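Local coordinates for fiber protein (Raptor adenovirus a, PDB 5FLD), which forms the trimeric head domain of the adenovirus fibre, which probably attaches the virion to a host-cell receptor, here with its beta-hairpin deleted, at residues C119-L124 against M148-V153. The protein carries 2 engineered substitutions. Residues are numbered along the deposited sequence; the frame is centred on the assembly and turned at random.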
loop_
_atom_site.group_PDB
_atom_site.type_symbol
_atom_site.label_atom_id
_atom_site.label_comp_id
_atom_site.label_asym_id
_atom_site.label_seq_id
_atom_site.Cartn_x
_atom_site.Cartn_y
_atom_site.Cartn_z
ATOM N N CYS A 119 4.563 -5.736 -4.183
ATOM C CA CYS A 119 3.580 -6.826 -4.307
ATOM C C CYS A 119 2.474 -6.599 -3.318
ATOM O O CYS A 119 2.669 -5.856 -2.347
ATOM C CB CYS A 119 4.208 -8.152 -3.921
ATOM S SG CYS A 119 5.615 -8.625 -4.924
ATOM N N MET A 120 1.345 -7.265 -3.492
ATOM C CA MET A 120 0.349 -7.263 -2.433
ATOM C C MET A 120 0.314 -8.651 -1.813
ATOM O O MET A 120 0.546 -9.654 -2.491
ATOM C CB MET A 120 -0.992 -6.793 -2.919
ATOM C CG MET A 120 -0.944 -5.284 -3.242
ATOM S SD MET A 120 -2.526 -4.495 -3.302
ATOM C CE MET A 120 -2.706 -4.177 -1.549
ATOM N N MET A 121 0.080 -8.688 -0.508
ATOM C CA MET A 121 0.029 -9.953 0.255
ATOM C C MET A 121 -1.239 -10.004 1.072
ATOM O O MET A 121 -1.709 -8.980 1.538
ATOM C CB MET A 121 1.188 -10.017 1.222
ATOM C CG MET A 121 2.529 -9.978 0.577
ATOM S SD MET A 121 3.727 -10.288 1.896
ATOM C CE MET A 121 5.001 -10.742 0.776
ATOM N N GLN A 122 -1.755 -11.214 1.310
ATOM C CA GLN A 122 -3.002 -11.396 2.002
ATOM C C GLN A 122 -3.037 -12.773 2.624
ATOM O O GLN A 122 -2.615 -13.733 1.984
ATOM C CB GLN A 122 -4.164 -11.263 1.012
ATOM C CG GLN A 122 -5.502 -11.193 1.700
ATOM C CD GLN A 122 -6.628 -10.884 0.735
ATOM O OE1 GLN A 122 -6.491 -11.028 -0.494
ATOM N NE2 GLN A 122 -7.743 -10.442 1.283
ATOM N N PHE A 123 -3.490 -12.841 3.863
ATOM C CA PHE A 123 -3.730 -14.124 4.534
ATOM C C PHE A 123 -5.179 -14.544 4.289
ATOM O O PHE A 123 -6.114 -13.788 4.562
ATOM C CB PHE A 123 -3.444 -14.042 6.002
ATOM C CG PHE A 123 -1.993 -13.931 6.334
ATOM C CD1 PHE A 123 -1.376 -12.683 6.426
ATOM C CD2 PHE A 123 -1.240 -15.057 6.573
ATOM C CE1 PHE A 123 -0.021 -12.597 6.746
ATOM C CE2 PHE A 123 0.108 -14.980 6.877
ATOM C CZ PHE A 123 0.734 -13.723 6.967
ATOM N N LEU A 124 -5.332 -15.745 3.764
ATOM C CA LEU A 124 -6.645 -16.283 3.385
ATOM C C LEU A 124 -6.703 -17.729 3.874
ATOM O O LEU A 124 -5.674 -18.367 3.995
ATOM C CB LEU A 124 -6.795 -16.252 1.877
ATOM C CG LEU A 124 -6.830 -14.876 1.218
ATOM C CD1 LEU A 124 -6.897 -14.974 -0.286
ATOM C CD2 LEU A 124 -7.999 -14.065 1.766
ATOM N N MET A 148 12.291 -15.761 -1.637
ATOM C CA MET A 148 11.562 -14.508 -1.565
ATOM C C MET A 148 11.849 -13.904 -0.211
ATOM O O MET A 148 11.540 -14.527 0.803
ATOM C CB MET A 148 10.037 -14.686 -1.705
ATOM C CG MET A 148 9.298 -13.348 -1.622
ATOM S SD MET A 148 7.491 -13.498 -1.588
ATOM C CE MET A 148 7.187 -13.975 0.084
ATOM N N HIS A 149 12.393 -12.685 -0.200
ATOM C CA HIS A 149 12.638 -11.937 1.021
ATOM C C HIS A 149 11.645 -10.821 1.141
ATOM O O HIS A 149 11.471 -10.088 0.187
ATOM C CB HIS A 149 14.017 -11.307 0.997
ATOM C CG HIS A 149 15.127 -12.277 0.810
ATOM N ND1 HIS A 149 15.527 -13.148 1.806
ATOM C CD2 HIS A 149 15.934 -12.524 -0.252
ATOM C CE1 HIS A 149 16.541 -13.874 1.370
ATOM N NE2 HIS A 149 16.814 -13.516 0.131
ATOM N N ILE A 150 11.001 -10.686 2.288
ATOM C CA ILE A 150 10.168 -9.529 2.533
ATOM C C ILE A 150 11.047 -8.422 3.111
ATOM O O ILE A 150 11.581 -8.566 4.208
ATOM C CB ILE A 150 9.008 -9.823 3.480
ATOM C CG1 ILE A 150 8.150 -10.968 2.938
ATOM C CG2 ILE A 150 8.212 -8.516 3.752
ATOM C CD1 ILE A 150 6.943 -11.289 3.775
ATOM N N VAL A 151 11.227 -7.339 2.365
ATOM C CA VAL A 151 12.019 -6.193 2.827
ATOM C C VAL A 151 11.236 -5.394 3.868
ATOM O O VAL A 151 11.750 -5.068 4.974
ATOM C CB VAL A 151 12.454 -5.293 1.656
ATOM C CG1 VAL A 151 13.253 -4.091 2.180
ATOM C CG2 VAL A 151 13.306 -6.095 0.667
ATOM N N THR A 152 10.004 -5.031 3.509
ATOM C CA THR A 152 9.128 -4.336 4.427
ATOM C C THR A 152 7.684 -4.593 3.974
ATOM O O THR A 152 7.440 -4.879 2.791
ATOM C CB THR A 152 9.500 -2.829 4.495
ATOM O OG1 THR A 152 9.019 -2.306 5.742
ATOM C CG2 THR A 152 8.991 -2.112 3.289
ATOM N N VAL A 153 6.761 -4.539 4.918
ATOM C CA VAL A 153 5.352 -4.783 4.612
ATOM C C VAL A 153 4.476 -3.958 5.548
ATOM O O VAL A 153 4.785 -3.775 6.731
ATOM C CB VAL A 153 5.073 -6.316 4.679
ATOM C CG1 VAL A 153 5.442 -6.878 6.033
ATOM C CG2 VAL A 153 3.625 -6.658 4.349
#
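Met121 meets Met148, Ile150 and Val153, and no ring of either segment takes part. The contact is purely apolar, made by thioether and aliphatic side chains. Met121 and Ile150 approach tip to tip, with Met121 CE 3.6 Å from Ile150 CD1. Met121 CE also lies 3.8 Å from Ile150 CG1. The Met121 chain is extended beyond CG (chi2 -173°), which carries its sulfur and methyl across the gap. Met148 bends at its last torsion (chi3 78°), and Met148 CE comes within 4.0 Å of Met121 CE. Val153 is a looser neighbour, with Val153 CG2 4.4 Å from Met121 SD. Met121 and Met148 are buried, while Ile150 and Val153 are partly exposed. The segment axes cross at 74°, 9.7 Å apart at closest approach. This is hydrophobic packing inside the fibre head domain, linking strand 114-125 to strand 147-159. Both strands pair antiparallel with strand 102-109 but not with each other, and from that middle strand Cys106 packs on Met121 and Phe108 on Met148. Val135 of strand 131-136 also touches Met121, and Phe73 of strand 72-74 touches Met148 and Ile150. A classic beta bulge at Val151 and Thr152 interrupts strand 147-159 where it pairs with strand 102-109.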